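Local coordinates for protein cellulase IBT99 (Metagenomes, PDB 6WBT) that probably hydrolyses 6-phospho-alpha-glucosides as a family 4 glycoside hydrolase, with NAD, glucose 6-phosphate and a manganese ion bound, at residues A[44-49]-A[68-73]; A[182-187]-A[228-233]; A[99-104]-A[429-434]; A[335-340]-A[366-371]. All blocks are in the same frame, centred on the assembly; numbering follows the deposited sequence. Where two conformers were deposited one is given.

Contact 1: A[44-49]-A[68-73]; sequences ERQNKV and VTVNPK. With NAD (nicotinamide-adenine-dinucleotide), chain G.
Gln-46 and Val-68 carry this contact, their side chains lying alongside each other in opposite senses. Gln-46 leaves its helix with CG anti to the backbone N (chi1 174°), which sets CG beside the valine, Gln-46 CG 3.8 Å from Val-68 CG1. A long side chain with an apolar stem suits this buried place against a valine methyl; its amide comes near Thr-69 O, though how that amide is turned is uncertain. Asn-47, one residue on, lies beside the same methyl in one of its two conformers, a minor and uncertain contact. Thr-69 OG1 accepts from Asn-71 N (3.0 Å, 166°), an ST turn, and Asn-71 then caps the next helix through Glu-74 N. Arg-45 points to the cofactor instead: its NH2 makes a weak bond to NAD O2A at 2.5 Å, and Glu-295 provides a salt bridge to the same nitrogen. The contact joins helix and strand of the beta-alpha-beta unit of strand 33-39, helix 43-60 and strand 66-69 in the Rossmann-like domain. Leu-38 of strand 33-39 touches both Gln-46 and Val-68, while Phe-299 of helix 296-306 packs on Arg-45 and Val-49.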
# COMPACT_ATOMS: atom_id res chain seq x y z
N GLU A 44 -47.00 16.18 -14.10
CA GLU A 44 -48.19 15.38 -14.35
C GLU A 44 -48.02 13.95 -13.85
O GLU A 44 -48.97 13.35 -13.32
CB GLU A 44 -48.53 15.40 -15.83
CG GLU A 44 -48.76 16.79 -16.40
CD GLU A 44 -49.61 17.66 -15.49
OE1 GLU A 44 -49.07 18.64 -14.94
OE2 GLU A 44 -50.81 17.36 -15.33
N ARG A 45 -46.83 13.37 -14.02
CA ARG A 45 -46.60 12.01 -13.55
C ARG A 45 -46.65 11.93 -12.03
O ARG A 45 -47.17 10.96 -11.47
CB ARG A 45 -45.26 11.49 -14.07
CG ARG A 45 -44.93 10.07 -13.62
CD ARG A 45 -43.53 9.66 -14.06
NE ARG A 45 -43.20 8.31 -13.60
CZ ARG A 45 -43.38 7.21 -14.32
NH1 ARG A 45 -43.89 7.29 -15.54
NH2 ARG A 45 -43.04 6.03 -13.82
N GLN A 46 -46.11 12.95 -11.35
CA GLN A 46 -46.11 12.93 -9.89
C GLN A 46 -47.51 13.14 -9.33
O GLN A 46 -47.86 12.55 -8.29
CB GLN A 46 -45.16 14.00 -9.36
CG GLN A 46 -45.19 14.16 -7.85
CD GLN A 46 -44.10 15.06 -7.33
OE1 GLN A 46 -43.17 14.61 -6.66
NE2 GLN A 46 -44.19 16.35 -7.64
N ASN A 47 -48.33 13.96 -9.99
CA ASN A 47 -49.68 14.20 -9.49
C ASN A 47 -50.54 12.95 -9.55
O ASN A 47 -51.43 12.78 -8.71
CB ASN A 47 -50.33 15.33 -10.28
CG ASN A 47 -49.71 16.68 -10.00
OD1 ASN A 47 -49.46 17.47 -10.91
ND2 ASN A 47 -49.44 16.96 -8.73
N LYS A 48 -50.29 12.06 -10.51
CA LYS A 48 -51.04 10.81 -10.57
C LYS A 48 -50.60 9.86 -9.46
O LYS A 48 -51.44 9.20 -8.83
CB LYS A 48 -50.86 10.15 -11.94
CG LYS A 48 -51.32 11.01 -13.10
CD LYS A 48 -50.99 10.35 -14.43
CE LYS A 48 -51.34 11.26 -15.60
NZ LYS A 48 -50.93 10.67 -16.90
N VAL A 49 -49.30 9.78 -9.20
CA VAL A 49 -48.81 8.95 -8.11
C VAL A 49 -49.22 9.54 -6.77
O VAL A 49 -49.49 8.81 -5.81
CB VAL A 49 -47.28 8.77 -8.21
CG1 VAL A 49 -46.78 7.82 -7.13
CG2 VAL A 49 -46.90 8.25 -9.59
N VAL A 68 -46.99 18.25 -2.16
CA VAL A 68 -46.50 17.86 -3.47
C VAL A 68 -46.04 19.12 -4.20
O VAL A 68 -46.76 20.12 -4.22
CB VAL A 68 -47.57 17.11 -4.29
CG1 VAL A 68 -47.03 16.73 -5.66
CG2 VAL A 68 -48.04 15.88 -3.54
N THR A 69 -44.85 19.06 -4.79
CA THR A 69 -44.30 20.22 -5.47
C THR A 69 -43.29 19.77 -6.51
O THR A 69 -42.78 18.65 -6.47
CB THR A 69 -43.63 21.19 -4.48
OG1 THR A 69 -43.12 22.32 -5.19
CG2 THR A 69 -42.48 20.49 -3.76
N VAL A 70 -43.01 20.68 -7.45
CA VAL A 70 -41.93 20.52 -8.41
C VAL A 70 -40.84 21.56 -8.23
O VAL A 70 -39.86 21.55 -8.98
CB VAL A 70 -42.46 20.54 -9.86
CG1 VAL A 70 -43.38 19.36 -10.12
CG2 VAL A 70 -43.17 21.85 -10.15
N ASN A 71 -40.99 22.46 -7.26
CA ASN A 71 -39.99 23.49 -7.01
C ASN A 71 -38.95 22.96 -6.04
O ASN A 71 -39.31 22.56 -4.92
CB ASN A 71 -40.64 24.75 -6.44
CG ASN A 71 -39.64 25.84 -6.13
OD1 ASN A 71 -39.23 26.02 -4.99
ND2 ASN A 71 -39.24 26.59 -7.16
N PRO A 72 -37.66 22.93 -6.41
CA PRO A 72 -36.67 22.34 -5.49
C PRO A 72 -36.46 23.15 -4.22
O PRO A 72 -36.24 22.57 -3.16
CB PRO A 72 -35.39 22.29 -6.35
CG PRO A 72 -35.59 23.34 -7.38
CD PRO A 72 -37.06 23.35 -7.68
N LYS A 73 -36.54 24.48 -4.30
CA LYS A 73 -36.34 25.29 -3.10
C LYS A 73 -37.45 25.06 -2.09
O LYS A 73 -37.19 24.96 -0.88
CB LYS A 73 -36.24 26.77 -3.46
CG LYS A 73 -35.87 27.65 -2.27
CD LYS A 73 -35.51 29.06 -2.70
CE LYS A 73 -35.02 29.87 -1.51
NZ LYS A 73 -34.60 31.25 -1.90
PA NAD G . -39.89 5.52 -12.63
O1A NAD G . -39.36 5.84 -13.98
O2A NAD G . -41.21 4.82 -12.54
O5B NAD G . -39.94 6.87 -11.76
C5B NAD G . -38.73 7.66 -11.59
C4B NAD G . -39.11 9.07 -11.22
O4B NAD G . -37.91 9.89 -11.12
C3B NAD G . -40.02 9.81 -12.22
O3B NAD G . -41.10 10.42 -11.51
C2B NAD G . -39.10 10.89 -12.80
O2B NAD G . -39.77 12.01 -13.31
C1B NAD G . -38.23 11.18 -11.59
N9A NAD G . -37.00 11.90 -11.89
C8A NAD G . -36.21 11.75 -13.01
N7A NAD G . -35.17 12.54 -13.02
C5A NAD G . -35.27 13.26 -11.84
C6A NAD G . -34.46 14.27 -11.28
N6A NAD G . -33.35 14.73 -11.85
N1A NAD G . -34.84 14.78 -10.09
C2A NAD G . -35.96 14.31 -9.52
N3A NAD G . -36.79 13.37 -9.95
C4A NAD G . -36.39 12.88 -11.14
O3 NAD G . -38.80 4.66 -11.83
PN NAD G . -38.92 3.35 -10.90
O1N NAD G . -39.95 3.60 -9.85
O2N NAD G . -39.07 2.15 -11.77
O5D NAD G . -37.46 3.35 -10.23
C5D NAD G . -37.03 4.55 -9.56
C4D NAD G . -35.56 4.43 -9.24
O4D NAD G . -35.38 3.45 -8.19
C3D NAD G . -34.66 3.96 -10.39
O3D NAD G . -33.49 4.76 -10.44
C2D NAD G . -34.33 2.53 -9.94
O2D NAD G . -33.19 1.96 -10.56
C1D NAD G . -34.18 2.74 -8.44
N1N NAD G . -34.21 1.46 -7.68
C2N NAD G . -33.05 0.96 -7.15
C3N NAD G . -33.05 -0.24 -6.46
C7N NAD G . -31.75 -0.70 -5.84
O7N NAD G . -31.50 -1.91 -5.81
N7N NAD G . -30.95 0.22 -5.33
C4N NAD G . -34.24 -0.95 -6.34
C5N NAD G . -35.40 -0.42 -6.85
C6N NAD G . -35.37 0.79 -7.52

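Contact 2: A[182-187]-A[228-233]; sequences AEILDC and YVSEAS
Glu-183 reaches from the last turns of its helix to Ser-233, whose OG donates to Glu-183 OE1 at 2.6 Å. The hydroxyl meets this oxygen from above the carboxylate plane, 37° out of it. In the glutamate, chi1 of -59° sets CG beside the backbone N, and the extended chain beyond carries the carboxylate to the loop. Nearer the helix backbone the stem packs on smaller groups: Glu-183 CB lies 3.7 Å from Ser-230 OG and 4.4 Å from Ala-232 CB. Short side chains let the loop come this close to the helix. Ile-184 adds the apolar half, laying CG1 3.9 Å from Ser-230 CB, with its CD1 methyl 4.3 Å from Tyr-228 CA. The tyrosine ring packs on Ile-177 and Arg-180 of the same helix, and its hydroxyl bonds Pro-263 O. Glu-183 OE2 has a salt bridge to Arg-180, one turn back, which probably favours the charged carboxylate although Asp-236 is also near. Asp-186, with positive phi (53°), leaves the helix; aspartate tolerates this, though glycine does so more easily. Cys-187, the next residue, forms a disulfide with Cys-210, and its N bonds Ala-182 O at 2.8 Å, which with the weak bond from Asp-186 N to Glu-183 O makes the Schellman motif that ends helix 173-184.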
# COMPACT_ATOMS: atom_id res chain seq x y z
N ALA A 182 -33.76 -16.71 3.59
CA ALA A 182 -34.66 -16.88 4.73
C ALA A 182 -35.71 -17.95 4.45
O ALA A 182 -36.09 -18.71 5.35
CB ALA A 182 -35.32 -15.55 5.08
N GLU A 183 -36.19 -18.03 3.21
CA GLU A 183 -37.21 -19.01 2.87
C GLU A 183 -36.61 -20.40 2.70
O GLU A 183 -37.25 -21.40 3.03
CB GLU A 183 -37.93 -18.59 1.59
CG GLU A 183 -38.62 -17.23 1.68
CD GLU A 183 -38.87 -16.62 0.31
OE1 GLU A 183 -38.16 -17.01 -0.64
OE2 GLU A 183 -39.76 -15.77 0.20
N ILE A 184 -35.38 -20.48 2.19
CA ILE A 184 -34.73 -21.77 1.98
C ILE A 184 -34.49 -22.47 3.32
O ILE A 184 -34.68 -23.69 3.44
CB ILE A 184 -33.42 -21.59 1.20
CG1 ILE A 184 -33.71 -21.09 -0.22
CG2 ILE A 184 -32.62 -22.88 1.15
CD1 ILE A 184 -32.48 -20.62 -0.97
N LEU A 185 -34.09 -21.71 4.33
CA LEU A 185 -33.80 -22.26 5.65
C LEU A 185 -35.02 -22.28 6.57
O LEU A 185 -34.91 -22.75 7.70
CB LEU A 185 -32.69 -21.45 6.32
CG LEU A 185 -31.41 -21.25 5.50
CD1 LEU A 185 -30.67 -20.02 5.98
CD2 LEU A 185 -30.53 -22.48 5.56
N ASP A 186 -36.16 -21.78 6.10
CA ASP A 186 -37.34 -21.57 6.95
C ASP A 186 -36.97 -20.73 8.17
O ASP A 186 -37.42 -20.97 9.29
CB ASP A 186 -37.98 -22.91 7.35
CG ASP A 186 -39.39 -22.74 7.87
OD1 ASP A 186 -39.71 -23.33 8.92
OD2 ASP A 186 -40.18 -22.01 7.23
N CYS A 187 -36.12 -19.73 7.93
CA CYS A 187 -35.63 -18.81 8.95
C CYS A 187 -36.28 -17.45 8.74
O CYS A 187 -36.56 -17.04 7.61
CB CYS A 187 -34.10 -18.68 8.87
SG CYS A 187 -33.35 -17.56 10.08
N TYR A 228 -31.42 -19.63 -5.95
CA TYR A 228 -32.07 -18.91 -4.86
C TYR A 228 -33.58 -19.10 -4.84
O TYR A 228 -34.29 -18.30 -4.21
CB TYR A 228 -31.73 -17.42 -4.94
CG TYR A 228 -30.30 -17.10 -4.57
CD1 TYR A 228 -29.70 -17.68 -3.47
CD2 TYR A 228 -29.55 -16.21 -5.33
CE1 TYR A 228 -28.40 -17.39 -3.12
CE2 TYR A 228 -28.24 -15.91 -5.00
CZ TYR A 228 -27.67 -16.51 -3.89
OH TYR A 228 -26.37 -16.21 -3.56
N VAL A 229 -34.09 -20.13 -5.51
CA VAL A 229 -35.52 -20.40 -5.60
C VAL A 229 -35.85 -21.61 -4.73
O VAL A 229 -35.24 -22.67 -4.88
CB VAL A 229 -35.96 -20.64 -7.06
CG1 VAL A 229 -37.33 -21.29 -7.10
CG2 VAL A 229 -35.97 -19.33 -7.82
N SER A 230 -36.82 -21.44 -3.84
CA SER A 230 -37.38 -22.52 -3.05
C SER A 230 -38.86 -22.66 -3.38
O SER A 230 -39.44 -21.84 -4.09
CB SER A 230 -37.18 -22.28 -1.55
OG SER A 230 -37.87 -21.13 -1.12
N GLU A 231 -39.47 -23.72 -2.85
CA GLU A 231 -40.90 -23.93 -3.05
C GLU A 231 -41.73 -22.92 -2.27
O GLU A 231 -42.87 -22.64 -2.66
CB GLU A 231 -41.28 -25.36 -2.68
CG GLU A 231 -40.54 -26.41 -3.48
CD GLU A 231 -40.72 -26.25 -4.98
OE1 GLU A 231 -41.79 -26.65 -5.49
OE2 GLU A 231 -39.81 -25.72 -5.64
N ALA A 232 -41.20 -22.38 -1.17
CA ALA A 232 -41.86 -21.28 -0.48
C ALA A 232 -41.58 -19.94 -1.13
O ALA A 232 -42.32 -18.98 -0.88
CB ALA A 232 -41.42 -21.24 0.99
N SER A 233 -40.54 -19.85 -1.96
CA SER A 233 -40.26 -18.61 -2.67
C SER A 233 -41.31 -18.33 -3.74
O SER A 233 -41.57 -17.17 -4.07
CB SER A 233 -38.87 -18.67 -3.31
OG SER A 233 -37.88 -18.96 -2.34

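Contact 3: A[99-104]-A[429-434]; sequences QICLKH and DDMIEA
Ile-100 packs against Asp-430, Met-431 and Ala-434 where two helices run nearly antiparallel, their short axes 155° apart in direction and 10.8 Å apart at closest approach. The pair joins helix 90-103, from the Rossmann-like part of the chain, to the C-terminal helix 421-434. Its tight side is apolar. The branched isoleucine serves three neighbours: CG2 meets Asp-430 CB and Met-431 CE, and CD1 lies 3.7 Å from Ala-434 CB; the small alanine makes room for that terminal methyl. Met-431, a selenomethionine in this crystal, is bent at chi2 (-57°), which places SE alongside Ile-100. Its terminal CE then reaches Cys-101 SG at 3.6 Å, a compact and polarisable partner. Ala-114 and Thr-118 of helix 114-136 also touch Cys-101 and Met-431 respectively.

The other side is polar and faces solvent more. Its loose member is Lys-103, exposed, with NZ 4.2 Å from Asp-430 OD2, near enough for a long-range attraction but beyond a salt bridge. His-104 donates from NE2 to Asp-430 OD2, a His-carboxylate hydrogen bond whose modelled length of 2.5 Å is too short to be taken at face value. The aspartate oxygen lies at the ring edge, with ring and carboxylate planes 53° apart. Another part of that edge is taken up by backbone: Ile-100 O lies in the plane of the imidazole, 3.1 Å from His-104 CD2.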
# COMPACT_ATOMS: atom_id res chain seq x y z
N GLN A 99 -32.44 -1.86 -25.89
CA GLN A 99 -32.59 -2.21 -27.30
C GLN A 99 -31.30 -1.95 -28.08
O GLN A 99 -30.96 -2.71 -28.99
CB GLN A 99 -33.75 -1.44 -27.92
CG GLN A 99 -35.12 -2.03 -27.62
CD GLN A 99 -36.24 -1.31 -28.34
OE1 GLN A 99 -37.19 -1.93 -28.80
NE2 GLN A 99 -36.13 0.01 -28.44
N ILE A 100 -30.58 -0.88 -27.74
CA ILE A 100 -29.34 -0.57 -28.44
C ILE A 100 -28.29 -1.64 -28.15
O ILE A 100 -27.52 -2.03 -29.04
CB ILE A 100 -28.84 0.84 -28.05
CG1 ILE A 100 -29.72 1.90 -28.72
CG2 ILE A 100 -27.38 1.03 -28.44
CD1 ILE A 100 -29.27 3.32 -28.43
N CYS A 101 -28.26 -2.15 -26.92
CA CYS A 101 -27.30 -3.19 -26.57
C CYS A 101 -27.61 -4.49 -27.31
O CYS A 101 -26.71 -5.11 -27.89
CB CYS A 101 -27.30 -3.42 -25.06
SG CYS A 101 -26.74 -2.00 -24.09
N LEU A 102 -28.87 -4.92 -27.29
CA LEU A 102 -29.24 -6.15 -27.98
C LEU A 102 -29.07 -6.03 -29.48
O LEU A 102 -28.86 -7.03 -30.17
CB LEU A 102 -30.68 -6.53 -27.63
CG LEU A 102 -30.97 -6.81 -26.16
CD1 LEU A 102 -32.43 -7.20 -25.96
CD2 LEU A 102 -30.05 -7.89 -25.62
N LYS A 103 -29.16 -4.80 -30.02
CA LYS A 103 -28.88 -4.58 -31.43
C LYS A 103 -27.42 -4.87 -31.77
O LYS A 103 -27.12 -5.20 -32.92
CB LYS A 103 -29.24 -3.15 -31.81
CG LYS A 103 -29.14 -2.83 -33.30
CD LYS A 103 -27.98 -1.89 -33.58
CE LYS A 103 -27.90 -1.54 -35.06
NZ LYS A 103 -26.80 -0.58 -35.34
N HIS A 104 -26.52 -4.76 -30.80
CA HIS A 104 -25.11 -5.07 -30.99
C HIS A 104 -24.71 -6.41 -30.37
O HIS A 104 -23.51 -6.69 -30.25
CB HIS A 104 -24.23 -3.95 -30.43
CG HIS A 104 -24.34 -2.66 -31.18
ND1 HIS A 104 -23.54 -2.37 -32.26
CD2 HIS A 104 -25.16 -1.60 -31.02
CE1 HIS A 104 -23.85 -1.17 -32.73
NE2 HIS A 104 -24.84 -0.69 -32.00
N ASP A 429 -20.97 5.35 -29.55
CA ASP A 429 -21.53 6.34 -30.46
C ASP A 429 -23.04 6.22 -30.57
O ASP A 429 -23.73 7.22 -30.78
CB ASP A 429 -20.88 6.21 -31.84
CG ASP A 429 -19.42 6.60 -31.84
OD1 ASP A 429 -19.02 7.42 -30.99
OD2 ASP A 429 -18.66 6.09 -32.69
N ASP A 430 -23.58 5.00 -30.44
CA ASP A 430 -25.03 4.84 -30.42
C ASP A 430 -25.64 5.46 -29.17
O ASP A 430 -26.78 5.94 -29.21
CB ASP A 430 -25.39 3.36 -30.50
CG ASP A 430 -25.57 2.88 -31.93
OD1 ASP A 430 -26.17 3.63 -32.73
OD2 ASP A 430 -25.11 1.77 -32.25
N MSE A 431 -24.91 5.46 -28.06
CA MSE A 431 -25.40 6.05 -26.82
C MSE A 431 -25.24 7.57 -26.82
O MSE A 431 -25.97 8.27 -26.13
CB MSE A 431 -24.68 5.44 -25.61
CG MSE A 431 -24.88 3.95 -25.46
SE MSE A 431 -26.76 3.44 -25.33
CE MSE A 431 -26.53 1.56 -24.84
N ILE A 432 -24.27 8.06 -27.60
CA ILE A 432 -24.08 9.50 -27.71
C ILE A 432 -25.30 10.15 -28.35
O ILE A 432 -25.79 11.19 -27.88
CB ILE A 432 -22.80 9.81 -28.52
CG1 ILE A 432 -21.57 9.26 -27.80
CG2 ILE A 432 -22.65 11.31 -28.73
CD1 ILE A 432 -21.25 9.96 -26.50
N GLU A 433 -25.83 9.54 -29.41
CA GLU A 433 -27.00 10.09 -30.10
C GLU A 433 -28.28 9.87 -29.30
O GLU A 433 -29.11 10.79 -29.20
CB GLU A 433 -27.12 9.47 -31.49
CG GLU A 433 -26.30 10.17 -32.56
CD GLU A 433 -26.86 11.53 -32.93
OE1 GLU A 433 -28.07 11.75 -32.71
OE2 GLU A 433 -26.10 12.38 -33.43
N ALA A 434 -28.47 8.68 -28.74
CA ALA A 434 -29.70 8.38 -28.02
C ALA A 434 -29.82 9.18 -26.73
O ALA A 434 -30.93 9.32 -26.21
CB ALA A 434 -29.78 6.89 -27.71

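Contact 4: A[335-340]-A[366-371]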
# COMPACT_ATOMS: atom_id res chain seq x y z
N ASP A 335 -29.83 6.54 16.13
CA ASP A 335 -28.49 5.97 16.31
C ASP A 335 -28.58 4.51 16.76
O ASP A 335 -27.98 4.10 17.76
CB ASP A 335 -27.66 6.81 17.28
CG ASP A 335 -26.21 6.40 17.34
OD1 ASP A 335 -25.54 6.44 16.29
OD2 ASP A 335 -25.74 6.03 18.44
N GLU A 336 -29.35 3.72 16.01
CA GLU A 336 -29.62 2.34 16.38
C GLU A 336 -28.46 1.40 16.08
O GLU A 336 -28.51 0.24 16.50
CB GLU A 336 -30.88 1.84 15.68
CG GLU A 336 -32.07 2.76 15.80
CD GLU A 336 -33.37 2.09 15.39
OE1 GLU A 336 -34.15 1.71 16.29
OE2 GLU A 336 -33.60 1.94 14.18
N ARG A 337 -27.44 1.86 15.36
CA ARG A 337 -26.27 1.05 15.02
C ARG A 337 -26.66 -0.20 14.24
O ARG A 337 -26.15 -1.29 14.49
CB ARG A 337 -25.47 0.69 16.28
CG ARG A 337 -25.19 1.87 17.19
CD ARG A 337 -24.50 2.99 16.44
NE ARG A 337 -23.11 3.17 16.84
CZ ARG A 337 -22.70 4.05 17.74
NH1 ARG A 337 -23.58 4.85 18.34
NH2 ARG A 337 -21.42 4.14 18.05
N SER A 338 -27.58 -0.04 13.30
CA SER A 338 -28.02 -1.16 12.48
C SER A 338 -26.93 -1.57 11.51
O SER A 338 -26.30 -0.73 10.86
CB SER A 338 -29.30 -0.80 11.73
OG SER A 338 -29.78 -1.90 10.98
N ARG A 339 -26.72 -2.88 11.39
CA ARG A 339 -25.68 -3.43 10.53
C ARG A 339 -26.28 -3.73 9.16
O ARG A 339 -27.03 -4.70 9.01
CB ARG A 339 -25.07 -4.69 11.16
CG ARG A 339 -23.86 -5.23 10.43
CD ARG A 339 -23.35 -6.50 11.09
NE ARG A 339 -22.13 -7.00 10.46
CZ ARG A 339 -22.13 -7.82 9.41
NH1 ARG A 339 -23.27 -8.22 8.87
NH2 ARG A 339 -20.98 -8.23 8.90
N GLN A 340 -25.95 -2.90 8.17
CA GLN A 340 -26.49 -3.04 6.83
C GLN A 340 -25.35 -3.09 5.82
O GLN A 340 -24.22 -2.70 6.11
CB GLN A 340 -27.45 -1.90 6.48
CG GLN A 340 -28.59 -1.70 7.46
CD GLN A 340 -29.56 -2.87 7.48
OE1 GLN A 340 -29.61 -3.66 6.54
NE2 GLN A 340 -30.34 -2.98 8.55
N THR A 366 -24.90 4.85 12.02
CA THR A 366 -24.98 5.75 13.16
C THR A 366 -25.64 7.06 12.74
O THR A 366 -25.85 7.32 11.55
CB THR A 366 -23.59 6.02 13.75
OG1 THR A 366 -22.92 6.99 12.94
CG2 THR A 366 -22.77 4.74 13.78
N ASP A 367 -25.95 7.90 13.73
CA ASP A 367 -26.49 9.22 13.42
C ASP A 367 -25.44 10.15 12.83
O ASP A 367 -25.78 11.28 12.45
CB ASP A 367 -27.10 9.85 14.67
CG ASP A 367 -26.06 10.21 15.71
OD1 ASP A 367 -25.27 9.32 16.10
OD2 ASP A 367 -26.01 11.38 16.13
N ARG A 368 -24.18 9.71 12.74
CA ARG A 368 -23.11 10.50 12.14
C ARG A 368 -22.69 9.99 10.77
O ARG A 368 -21.87 10.64 10.11
CB ARG A 368 -21.89 10.50 13.07
CG ARG A 368 -22.22 10.68 14.54
CD ARG A 368 -21.02 10.38 15.42
NE ARG A 368 -20.52 9.02 15.20
CZ ARG A 368 -20.96 7.95 15.86
NH1 ARG A 368 -21.91 8.08 16.78
NH2 ARG A 368 -20.45 6.75 15.60
N GLY A 369 -23.23 8.86 10.33
CA GLY A 369 -22.87 8.24 9.08
C GLY A 369 -22.74 6.74 9.26
O GLY A 369 -23.32 6.16 10.17
N VAL A 370 -21.96 6.13 8.38
CA VAL A 370 -21.72 4.69 8.41
C VAL A 370 -20.31 4.43 8.92
O VAL A 370 -19.35 5.09 8.51
CB VAL A 370 -21.92 4.06 7.02
CG1 VAL A 370 -21.57 2.58 7.05
CG2 VAL A 370 -23.35 4.26 6.55
N GLU A 371 -20.19 3.46 9.83
CA GLU A 371 -18.89 2.99 10.30
C GLU A 371 -18.62 1.62 9.69
O GLU A 371 -19.08 0.60 10.22
CB GLU A 371 -18.86 2.92 11.83
CG GLU A 371 -18.77 4.28 12.50
CD GLU A 371 -18.55 4.17 14.00
OE1 GLU A 371 -18.89 3.12 14.58
OE2 GLU A 371 -18.04 5.14 14.59
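With CG anti to its backbone N (chi1 -171°), Asp-335 has its carboxylate beside the 366-369 turn, and OD1 accepts from Asp-367 N at 3.0 Å through its anti lone pair. Asp-367 has CG between its backbone N and carbonyl carbon (chi1 68°), a setting that brings the second carboxylate in beside the first. Asp-335 OD1 and Asp-367 OD1 stand 2.9 Å apart without a bond, and the two carboxylate planes are 76° apart. Nearby cations probably ease the repulsion: Arg-337 NH1 forms a salt bridge to Asp-335 OD2, while Arg-368 lies close to Asp-367 in a long charge pair. The turn, type I from Thr-366 to Gly-369, closes a beta hairpin between strands 358-366 and 369-372. Threonine suits its first position because OG1 accepts from Arg-368 N at 3.0 Å, an ST turn, and donates to Gly-369 O; Gly-369 has backbone angles that call for glycine. Thr-366 CG2 lies over one face of the Arg-337 guanidinium, 3.5 Å from Arg-337 NE. Over that face also comes Arg-368 NH2, 3.7 Å from Arg-337 NH2, which in turn lies at the edge of the Arg-368 group. These like charges have acidic partners: Arg-368 NH2 makes a weak bond to Glu-371 OE2, and Arg-337 pairs with Glu-193 of the second subunit. Glu-371 OE2 is also bridged to Arg-339 of that subunit.

Overall arrangement
Contacts 1 and 4 reach the same mixed sheet at its two outermost strands, 66-69 and 369-372, and their centres are 31 Å apart. Contact 1 touches the cofactor directly through Arg-45, and contact 4 faces the second subunit. Contact 2 stands off the sugar site: the side chain of Tyr-228 is about 12 Å from glucose 6-phosphate and about 14 Å from the manganese ion. Contacts 2 and 4 are nested in the long loop that contact 3 closes. Contacts 3 and 4 sit on opposite sides of the chain's centre, 41 Å between centres. Even the nearest pair, contacts 2 and 4, keeps about 13 Å between nearest atoms.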